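Local coordinates for bifunctional GH43-CE protein (Bacteroides eggerthii, PDB 6MLY) that probably hydrolyses xylan-derived carbohydrates through its family 43 glycoside hydrolase domain, which it joins to a carbohydrate esterase module, at residues A[46-50]-A[91-97]; A[117-121]-A[135-141]; A[144-150]-A[202-206]. Residues are numbered along the deposited sequence.

Interaction 1: residues A[46-50]-A[91-97]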
loop_
_atom_site.group_PDB
_atom_site.type_symbol
_atom_site.label_atom_id
_atom_site.label_comp_id
_atom_site.label_asym_id
_atom_site.label_seq_id
_atom_site.Cartn_x
_atom_site.Cartn_y
_atom_site.Cartn_z
ATOM N N SER A 46 -13.007 3.564 -22.280
ATOM C CA SER A 46 -12.348 2.853 -21.183
ATOM C C SER A 46 -13.385 2.224 -20.245
ATOM O O SER A 46 -14.570 2.549 -20.304
ATOM C CB SER A 46 -11.444 3.801 -20.447
ATOM O OG SER A 46 -10.404 3.099 -19.797
ATOM N N THR A 47 -12.915 1.312 -19.388
ATOM C CA THR A 47 -13.744 0.645 -18.380
ATOM C C THR A 47 -13.381 1.166 -16.981
ATOM O O THR A 47 -12.197 1.250 -16.624
ATOM C CB THR A 47 -13.588 -0.879 -18.455
ATOM O OG1 THR A 47 -13.964 -1.340 -19.753
ATOM C CG2 THR A 47 -14.429 -1.606 -17.431
ATOM N N THR A 48 -14.419 1.541 -16.217
ATOM C CA THR A 48 -14.334 1.854 -14.786
ATOM C C THR A 48 -15.403 1.085 -13.997
ATOM O O THR A 48 -15.557 1.317 -12.796
ATOM C CB THR A 48 -14.502 3.355 -14.527
ATOM O OG1 THR A 48 -15.810 3.738 -14.960
ATOM C CG2 THR A 48 -13.439 4.182 -15.215
ATOM N N MET A 49 -16.123 0.179 -14.670
ATOM C CA MET A 49 -17.065 -0.745 -14.044
ATOM C C MET A 49 -18.071 0.037 -13.187
ATOM O O MET A 49 -18.917 0.759 -13.725
ATOM C CB MET A 49 -16.309 -1.780 -13.199
ATOM C CG MET A 49 -15.519 -2.767 -14.033
ATOM S SD MET A 49 -14.132 -3.499 -13.130
ATOM C CE MET A 49 -13.226 -4.236 -14.491
ATOM N N HIS A 50 -17.918 -0.053 -11.858
ATOM C CA HIS A 50 -18.945 0.337 -10.893
ATOM C C HIS A 50 -18.787 1.802 -10.468
ATOM O O HIS A 50 -19.519 2.257 -9.597
ATOM C CB HIS A 50 -18.904 -0.591 -9.673
ATOM C CG HIS A 50 -17.560 -0.643 -9.030
ATOM N ND1 HIS A 50 -16.697 -1.697 -9.225
ATOM C CD2 HIS A 50 -16.908 0.248 -8.257
ATOM C CE1 HIS A 50 -15.579 -1.470 -8.579
ATOM N NE2 HIS A 50 -15.682 -0.284 -7.973
ATOM N N TYR A 91 -19.638 -4.343 -7.378
ATOM C CA TYR A 91 -18.193 -4.258 -7.510
ATOM C C TYR A 91 -17.735 -5.290 -8.549
ATOM O O TYR A 91 -18.239 -6.416 -8.578
ATOM C CB TYR A 91 -17.491 -4.513 -6.172
ATOM C CG TYR A 91 -17.570 -3.400 -5.157
ATOM C CD1 TYR A 91 -16.788 -2.260 -5.274
ATOM C CD2 TYR A 91 -18.392 -3.504 -4.045
ATOM C CE1 TYR A 91 -16.840 -1.247 -4.329
ATOM C CE2 TYR A 91 -18.452 -2.503 -3.088
ATOM C CZ TYR A 91 -17.672 -1.369 -3.228
ATOM O OH TYR A 91 -17.730 -0.379 -2.290
ATOM N N GLY A 92 -16.799 -4.884 -9.413
ATOM C CA GLY A 92 -16.239 -5.751 -10.442
ATOM C C GLY A 92 -17.073 -5.778 -11.713
ATOM O O GLY A 92 -16.546 -6.087 -12.776
ATOM N N ARG A 93 -18.368 -5.461 -11.601
ATOM C CA ARG A 93 -19.313 -5.573 -12.711
ATOM C C ARG A 93 -19.510 -4.180 -13.336
ATOM O O ARG A 93 -18.545 -3.577 -13.789
ATOM C CB ARG A 93 -20.587 -6.260 -12.205
ATOM C CG ARG A 93 -20.402 -7.730 -11.853
ATOM C CD ARG A 93 -21.539 -8.239 -10.989
ATOM N NE ARG A 93 -21.731 -9.681 -11.080
ATOM C CZ ARG A 93 -22.199 -10.448 -10.096
ATOM N NH1 ARG A 93 -22.336 -9.958 -8.874
ATOM N NH2 ARG A 93 -22.523 -11.707 -10.339
ATOM N N GLY A 94 -20.745 -3.667 -13.370
ATOM C CA GLY A 94 -21.029 -2.363 -13.976
ATOM C C GLY A 94 -20.670 -2.326 -15.455
ATOM O O GLY A 94 -20.636 -3.369 -16.128
ATOM N N SER A 95 -20.384 -1.115 -15.949
ATOM C CA SER A 95 -20.075 -0.888 -17.352
ATOM C C SER A 95 -18.701 -1.477 -17.693
ATOM O O SER A 95 -17.696 -1.057 -17.154
ATOM C CB SER A 95 -20.151 0.574 -17.707
ATOM O OG SER A 95 -19.141 1.323 -17.057
ATOM N N TRP A 96 -18.696 -2.424 -18.636
ATOM C CA TRP A 96 -17.516 -3.191 -19.042
ATOM C C TRP A 96 -16.962 -2.657 -20.378
ATOM O O TRP A 96 -17.182 -1.484 -20.723
ATOM C CB TRP A 96 -17.887 -4.685 -19.066
ATOM C CG TRP A 96 -17.596 -5.377 -17.769
ATOM C CD1 TRP A 96 -17.464 -4.782 -16.551
ATOM C CD2 TRP A 96 -17.393 -6.785 -17.550
ATOM N NE1 TRP A 96 -17.178 -5.717 -15.598
ATOM C CE2 TRP A 96 -17.135 -6.954 -16.175
ATOM C CE3 TRP A 96 -17.403 -7.919 -18.373
ATOM C CZ2 TRP A 96 -16.892 -8.203 -15.603
ATOM C CZ3 TRP A 96 -17.159 -9.153 -17.809
ATOM C CH2 TRP A 96 -16.909 -9.292 -16.444
ATOM N N ALA A 97 -16.191 -3.499 -21.088
ATOM C CA ALA A 97 -15.519 -3.149 -22.344
ATOM C C ALA A 97 -16.484 -2.413 -23.278
ATOM O O ALA A 97 -17.601 -2.864 -23.515
ATOM C CB ALA A 97 -14.971 -4.388 -23.006
#
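Neither segment is a regular strand, yet the two backbones run antiparallel and join in a single hydrogen-bonded bridge between Met49 and Ser95. Ser95 N donates to Met49 O (3.3 Å), while the return bond from Met49 N to Ser95 O (3.2 Å) is bent and weak. The CA atoms of Met49 and Gly94 come within 4.3 Å, so a CB on Gly94 would clash with Met49 O. The Met49 side chain lies beside Trp96, with CG 3.8 Å from Trp96 CD1 and SD in an oblique Met-aromatic contact with the indole. Trp96 NE1 in turn donates to Gly92 O (2.9 Å), a bond within the 91-97 loop. His50 ND1 accepts from Gly92 N (3.2 Å), and its ring face receives the edge of Tyr91 in a T-shaped pair, centroids 4.8 Å apart. The Tyr91 hydroxyl is hydrogen-bonded to Thr364 and Asn335, and its ring stacks on His483. Both loops belong to the family 43 glycoside hydrolase domain, and the side chain of Ala97 comes about 5 Å from that of Asp143, predicted to modulate the catalytic acid. The contact joins the loop following strand 41-45 to the one leading into strand 99-103, and meets strand 333-335 at its His50 and Tyr91 end.

Interaction 2: residues A[117-121]-A[135-141]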
loop_
_atom_site.group_PDB
_atom_site.type_symbol
_atom_site.label_atom_id
_atom_site.label_comp_id
_atom_site.label_asym_id
_atom_site.label_seq_id
_atom_site.Cartn_x
_atom_site.Cartn_y
_atom_site.Cartn_z
ATOM N N GLY A 117 -27.821 -6.478 -17.250
ATOM C CA GLY A 117 -27.863 -7.363 -18.411
ATOM C C GLY A 117 -28.340 -6.643 -19.661
ATOM O O GLY A 117 -29.134 -7.198 -20.428
ATOM N N LYS A 118 -27.852 -5.409 -19.853
ATOM C CA LYS A 118 -28.260 -4.530 -20.960
ATOM C C LYS A 118 -27.028 -4.023 -21.723
ATOM O O LYS A 118 -25.926 -3.922 -21.149
ATOM C CB LYS A 118 -29.055 -3.328 -20.440
ATOM C CG LYS A 118 -30.544 -3.563 -20.223
ATOM C CD LYS A 118 -31.349 -2.284 -20.264
ATOM C CE LYS A 118 -32.836 -2.506 -20.103
ATOM N NZ LYS A 118 -33.610 -1.643 -21.027
ATOM N N THR A 119 -27.247 -3.697 -23.009
ATOM C CA THR A 119 -26.273 -3.036 -23.889
ATOM C C THR A 119 -26.749 -1.602 -24.168
ATOM O O THR A 119 -27.920 -1.395 -24.502
ATOM C CB THR A 119 -26.072 -3.840 -25.180
ATOM O OG1 THR A 119 -25.601 -5.140 -24.822
ATOM C CG2 THR A 119 -25.090 -3.202 -26.139
ATOM N N TYR A 120 -25.833 -0.633 -24.029
ATOM C CA TYR A 120 -26.128 0.806 -24.167
ATOM C C TYR A 120 -25.336 1.402 -25.339
ATOM O O TYR A 120 -24.177 1.064 -25.542
ATOM C CB TYR A 120 -25.795 1.550 -22.871
ATOM C CG TYR A 120 -26.508 1.036 -21.645
ATOM C CD1 TYR A 120 -26.009 -0.037 -20.923
ATOM C CD2 TYR A 120 -27.683 1.624 -21.200
ATOM C CE1 TYR A 120 -26.658 -0.517 -19.794
ATOM C CE2 TYR A 120 -28.343 1.158 -20.074
ATOM C CZ TYR A 120 -27.829 0.086 -19.362
ATOM O OH TYR A 120 -28.474 -0.376 -18.249
ATOM N N PHE A 121 -25.982 2.298 -26.094
ATOM C CA PHE A 121 -25.369 3.005 -27.221
ATOM C C PHE A 121 -25.512 4.517 -27.009
ATOM O O PHE A 121 -26.594 5.005 -26.675
ATOM C CB PHE A 121 -26.002 2.583 -28.552
ATOM C CG PHE A 121 -25.303 1.438 -29.239
ATOM C CD1 PHE A 121 -24.202 1.664 -30.051
ATOM C CD2 PHE A 121 -25.730 0.132 -29.058
ATOM C CE1 PHE A 121 -23.552 0.610 -30.673
ATOM C CE2 PHE A 121 -25.078 -0.921 -29.681
ATOM C CZ PHE A 121 -23.990 -0.680 -30.486
ATOM N N THR A 135 -29.549 5.009 -26.386
ATOM C CA THR A 135 -30.436 3.873 -26.627
ATOM C C THR A 135 -29.930 2.690 -25.792
ATOM O O THR A 135 -28.770 2.680 -25.371
ATOM C CB THR A 135 -30.527 3.548 -28.128
ATOM O OG1 THR A 135 -29.215 3.323 -28.647
ATOM C CG2 THR A 135 -31.187 4.645 -28.933
ATOM N N GLU A 136 -30.799 1.700 -25.548
ATOM C CA GLU A 136 -30.413 0.521 -24.767
ATOM C C GLU A 136 -31.369 -0.648 -25.030
ATOM O O GLU A 136 -32.519 -0.452 -25.420
ATOM C CB GLU A 136 -30.361 0.866 -23.280
ATOM C CG GLU A 136 -31.637 1.478 -22.728
ATOM C CD GLU A 136 -31.484 1.979 -21.300
ATOM O OE1 GLU A 136 -30.874 3.055 -21.112
ATOM O OE2 GLU A 136 -31.941 1.275 -20.377
ATOM N N PHE A 137 -30.863 -1.865 -24.801
ATOM C CA PHE A 137 -31.592 -3.100 -25.076
ATOM C C PHE A 137 -30.848 -4.307 -24.485
ATOM O O PHE A 137 -29.689 -4.192 -24.061
ATOM C CB PHE A 137 -31.799 -3.261 -26.584
ATOM C CG PHE A 137 -30.565 -3.082 -27.437
ATOM C CD1 PHE A 137 -29.720 -4.152 -27.704
ATOM C CD2 PHE A 137 -30.269 -1.854 -28.010
ATOM C CE1 PHE A 137 -28.598 -3.990 -28.503
ATOM C CE2 PHE A 137 -29.149 -1.694 -28.814
ATOM C CZ PHE A 137 -28.313 -2.761 -29.054
ATOM N N SER A 138 -31.536 -5.459 -24.469
ATOM C CA SER A 138 -31.027 -6.721 -23.919
ATOM C C SER A 138 -30.776 -7.712 -25.052
ATOM O O SER A 138 -31.359 -7.564 -26.121
ATOM C CB SER A 138 -31.987 -7.287 -22.908
ATOM O OG SER A 138 -32.042 -6.458 -21.758
ATOM N N PRO A 139 -29.913 -8.714 -24.826
ATOM C CA PRO A 139 -29.119 -8.886 -23.616
ATOM C C PRO A 139 -27.895 -7.955 -23.588
ATOM O O PRO A 139 -27.847 -6.955 -24.307
ATOM C CB PRO A 139 -28.673 -10.359 -23.655
ATOM C CG PRO A 139 -28.644 -10.684 -25.129
ATOM C CD PRO A 139 -29.788 -9.881 -25.709
ATOM N N ALA A 140 -26.936 -8.278 -22.720
ATOM C CA ALA A 140 -25.587 -7.751 -22.805
ATOM C C ALA A 140 -24.795 -8.613 -23.797
ATOM O O ALA A 140 -24.709 -9.828 -23.626
ATOM C CB ALA A 140 -24.948 -7.745 -21.436
ATOM N N TYR A 141 -24.248 -7.982 -24.841
ATOM C CA TYR A 141 -23.378 -8.672 -25.786
ATOM C C TYR A 141 -21.930 -8.542 -25.287
ATOM O O TYR A 141 -21.405 -7.439 -25.131
ATOM C CB TYR A 141 -23.607 -8.138 -27.201
ATOM C CG TYR A 141 -24.997 -8.367 -27.744
ATOM C CD1 TYR A 141 -25.279 -9.430 -28.592
ATOM C CD2 TYR A 141 -26.039 -7.509 -27.422
ATOM C CE1 TYR A 141 -26.555 -9.640 -29.098
ATOM C CE2 TYR A 141 -27.319 -7.702 -27.922
ATOM C CZ TYR A 141 -27.578 -8.771 -28.760
ATOM O OH TYR A 141 -28.844 -8.955 -29.232
#
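Four main-chain hydrogen bonds pair strands 118-121 and 135-137, satisfying both backbone groups at each hydrogen-bonded pair. Thr119 N donates to Phe137 O (2.7 Å) and Phe137 N to Thr119 O (3.0 Å); farther along, Phe121 N donates to Thr135 O (2.9 Å) and Thr135 N to Phe121 O (3.0 Å). Beyond the strand, where a cis peptide precedes Pro139, the Thr119 hydroxyl takes over: OG1 donates to Pro139 O (2.9 Å) and accepts from Tyr141 N (3.1 Å), so one side chain serves two backbone groups of the turning chain. A weak bond runs from Ser138 OG to Gly117 O (3.3 Å), and Lys118 NZ forms a salt bridge with Glu136 OE2 whose hydrogen bond is weak (3.4 Å). Other polar ends are met elsewhere: Thr135 OG1 bonds to Leu172 O, and Tyr120 OH to Thr116 OG1. On the sheet face carrying Thr119, Phe121 and Phe137, the edge of the Phe121 ring meets Phe137 (CE2 to CZ, 3.8 Å). Gly117 and Lys118 form a G1 beta bulge against strand 106-113. The whole is a beta hairpin at the outer side of a four-stranded antiparallel blade, as expected of the five-bladed propeller of family 43 glycoside hydrolases.

Interaction 3: residues A[144-150]-A[202-206]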
loop_
_atom_site.group_PDB
_atom_site.type_symbol
_atom_site.label_atom_id
_atom_site.label_comp_id
_atom_site.label_asym_id
_atom_site.label_seq_id
_atom_site.Cartn_x
_atom_site.Cartn_y
_atom_site.Cartn_z
ATOM N N HIS A 144 -18.553 -6.850 -27.273
ATOM C CA HIS A 144 -19.030 -6.625 -28.622
ATOM C C HIS A 144 -18.180 -5.539 -29.287
ATOM O O HIS A 144 -17.741 -4.598 -28.636
ATOM C CB HIS A 144 -20.522 -6.260 -28.611
ATOM C CG HIS A 144 -20.837 -4.959 -27.947
ATOM N ND1 HIS A 144 -21.500 -4.888 -26.734
ATOM C CD2 HIS A 144 -20.588 -3.683 -28.314
ATOM C CE1 HIS A 144 -21.644 -3.624 -26.388
ATOM N NE2 HIS A 144 -21.092 -2.865 -27.337
ATOM N N SER A 145 -17.971 -5.685 -30.597
ATOM C CA SER A 145 -17.266 -4.707 -31.414
ATOM C C SER A 145 -18.097 -4.408 -32.665
ATOM O O SER A 145 -17.919 -5.054 -33.679
ATOM C CB SER A 145 -15.883 -5.203 -31.761
ATOM O OG SER A 145 -15.289 -4.406 -32.777
ATOM N N PHE A 146 -19.012 -3.436 -32.552
ATOM C CA PHE A 146 -19.858 -2.989 -33.664
ATOM C C PHE A 146 -18.986 -2.248 -34.687
ATOM O O PHE A 146 -17.915 -1.731 -34.335
ATOM C CB PHE A 146 -21.025 -2.133 -33.160
ATOM C CG PHE A 146 -20.667 -0.727 -32.754
ATOM C CD1 PHE A 146 -20.693 0.308 -33.675
ATOM C CD2 PHE A 146 -20.313 -0.428 -31.446
ATOM C CE1 PHE A 146 -20.365 1.603 -33.303
ATOM C CE2 PHE A 146 -19.988 0.869 -31.075
ATOM C CZ PHE A 146 -20.016 1.884 -32.003
ATOM N N PHE A 147 -19.466 -2.209 -35.942
ATOM C CA PHE A 147 -18.686 -1.773 -37.099
ATOM C C PHE A 147 -19.614 -1.324 -38.231
ATOM O O PHE A 147 -20.568 -2.029 -38.569
ATOM C CB PHE A 147 -17.797 -2.920 -37.583
ATOM C CG PHE A 147 -16.802 -2.543 -38.651
ATOM C CD1 PHE A 147 -17.143 -2.606 -39.994
ATOM C CD2 PHE A 147 -15.522 -2.130 -38.314
ATOM C CE1 PHE A 147 -16.228 -2.261 -40.977
ATOM C CE2 PHE A 147 -14.604 -1.792 -39.298
ATOM C CZ PHE A 147 -14.961 -1.854 -40.627
ATOM N N PHE A 148 -19.301 -0.165 -38.827
ATOM C CA PHE A 148 -19.971 0.354 -40.031
ATOM C C PHE A 148 -19.230 -0.126 -41.282
ATOM O O PHE A 148 -18.083 0.253 -41.506
ATOM C CB PHE A 148 -19.995 1.884 -40.029
ATOM C CG PHE A 148 -20.614 2.499 -38.804
ATOM C CD1 PHE A 148 -21.976 2.740 -38.747
ATOM C CD2 PHE A 148 -19.834 2.829 -37.706
ATOM C CE1 PHE A 148 -22.547 3.302 -37.617
ATOM C CE2 PHE A 148 -20.407 3.390 -36.575
ATOM C CZ PHE A 148 -21.762 3.629 -36.536
ATOM N N ASP A 149 -19.905 -0.947 -42.093
ATOM C CA ASP A 149 -19.336 -1.496 -43.330
ATOM C C ASP A 149 -19.744 -0.613 -44.515
ATOM O O ASP A 149 -20.732 0.122 -44.457
ATOM C CB ASP A 149 -19.763 -2.950 -43.547
ATOM C CG ASP A 149 -18.787 -3.754 -44.391
ATOM O OD1 ASP A 149 -17.572 -3.469 -44.323
ATOM O OD2 ASP A 149 -19.251 -4.652 -45.118
ATOM N N GLU A 150 -18.967 -0.720 -45.594
ATOM C CA GLU A 150 -19.185 0.065 -46.808
ATOM C C GLU A 150 -20.261 -0.598 -47.687
ATOM O O GLU A 150 -20.622 -0.042 -48.720
ATOM C CB GLU A 150 -17.882 0.294 -47.588
ATOM C CG GLU A 150 -16.712 -0.566 -47.145
ATOM C CD GLU A 150 -15.415 -0.298 -47.888
ATOM O OE1 GLU A 150 -15.414 -0.418 -49.123
ATOM O OE2 GLU A 150 -14.415 0.037 -47.225
ATOM N N SER A 202 -13.224 -8.935 -28.430
ATOM C CA SER A 202 -13.340 -8.747 -29.880
ATOM C C SER A 202 -13.242 -7.258 -30.231
ATOM O O SER A 202 -13.926 -6.436 -29.627
ATOM C CB SER A 202 -14.621 -9.349 -30.403
ATOM O OG SER A 202 -14.544 -10.766 -30.419
ATOM N N GLN A 203 -12.368 -6.926 -31.191
ATOM C CA GLN A 203 -12.216 -5.565 -31.715
ATOM C C GLN A 203 -11.887 -5.647 -33.211
ATOM O O GLN A 203 -10.810 -6.111 -33.589
ATOM C CB GLN A 203 -11.129 -4.803 -30.951
ATOM C CG GLN A 203 -11.499 -4.485 -29.511
ATOM C CD GLN A 203 -10.684 -3.347 -28.948
ATOM O OE1 GLN A 203 -10.633 -2.257 -29.511
ATOM N NE2 GLN A 203 -10.045 -3.590 -27.816
ATOM N N LEU A 204 -12.823 -5.196 -34.051
ATOM C CA LEU A 204 -12.721 -5.367 -35.502
ATOM C C LEU A 204 -12.193 -4.080 -36.145
ATOM O O LEU A 204 -12.638 -2.977 -35.813
ATOM C CB LEU A 204 -14.092 -5.739 -36.075
ATOM C CG LEU A 204 -14.109 -6.054 -37.571
ATOM C CD1 LEU A 204 -13.152 -7.190 -37.904
ATOM C CD2 LEU A 204 -15.516 -6.391 -38.038
ATOM N N PHE A 205 -11.237 -4.256 -37.066
ATOM C CA PHE A 205 -10.687 -3.188 -37.891
ATOM C C PHE A 205 -10.539 -3.693 -39.332
ATOM O O PHE A 205 -9.952 -4.757 -39.573
ATOM C CB PHE A 205 -9.344 -2.719 -37.326
ATOM C CG PHE A 205 -9.445 -2.111 -35.952
ATOM C CD1 PHE A 205 -9.535 -0.736 -35.791
ATOM C CD2 PHE A 205 -9.492 -2.914 -34.827
ATOM C CE1 PHE A 205 -9.653 -0.178 -34.530
ATOM C CE2 PHE A 205 -9.615 -2.353 -33.567
ATOM C CZ PHE A 205 -9.690 -0.987 -33.420
ATOM N N LYS A 206 -11.093 -2.929 -40.278
ATOM C CA LYS A 206 -10.841 -3.136 -41.688
ATOM C C LYS A 206 -9.701 -2.204 -42.116
ATOM O O LYS A 206 -9.808 -0.990 -41.978
ATOM C CB LYS A 206 -12.117 -2.883 -42.495
ATOM C CG LYS A 206 -12.083 -3.376 -43.934
ATOM C CD LYS A 206 -13.327 -3.010 -44.707
ATOM C CE LYS A 206 -13.280 -3.472 -46.145
ATOM N NZ LYS A 206 -14.599 -3.320 -46.801
#
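Strands 145-148 and 203-206 are the first strands of two consecutive blades in the five-bladed beta-propeller expected of this family. They run in nearly the same direction, 22° apart, but their axes stay 6.4 Å from each other at closest approach and no beta bridge joins them; side chains fill the gap. The CA-to-CB bonds of Ser145 and Phe147 point toward 202-206, and those of Ser202, Leu204 and Lys206 point back toward 144-150, while Phe146, Gln203 and Phe205 alternate away. Phe147 takes the t rotamer (chi1 -172°), which carries its ring across to Leu204 and Lys206, with Phe147 CZ 3.6 Å from Lys206 CB. Leu204, also t at chi1 and p at chi2, brings CD2 to 4.1 Å from Phe147 CG. Lys206 is fully extended, all four torsions t, and so reaches past the ring to the acids beyond: NZ lies 3.4 Å from Glu150 OE2 and a long 3.9 Å from Asp149 OD1. Both Lys206 NZ and Asp149 OD1 are also hydrogen-bonded to Tyr211 OH. Arg101 bonds to the carbonyls of Phe146 and Leu204, linking both strands to the blade that contains strand 99-103. At the opposite end of the contact, Ser202 comes close to Asp143, the residue predicted to tune the catalytic acid. There Ser145, with chi1 at 168°, places OG 2.9 Å from Leu204 N and accepts its hydrogen bond.

How the interactions relate
The three contacts follow in series along the chain, none enclosing or crossing another. In the five-bladed propeller expected of this family, interaction 1 closes a 40-residue loop containing strands 56-60 and 66-71 and helix 80-83, joining the first blade to the approach to the second. Interaction 2 closes only a hairpin connection within the second blade. Interaction 3 spans 51 residues, including strands 154-158 and 164-167, and would set the third blade against the fourth. Interactions 2 and 3 touch directly: Thr119 CG2 lies 3.5 Å from His144 CE1, and Phe121 CE1 is 3.5 Å from Phe146 CD2, so their two blades pack together. Interaction 1 stays apart, its nearest atoms about 6 Å from interaction 2 and 5 Å from interaction 3.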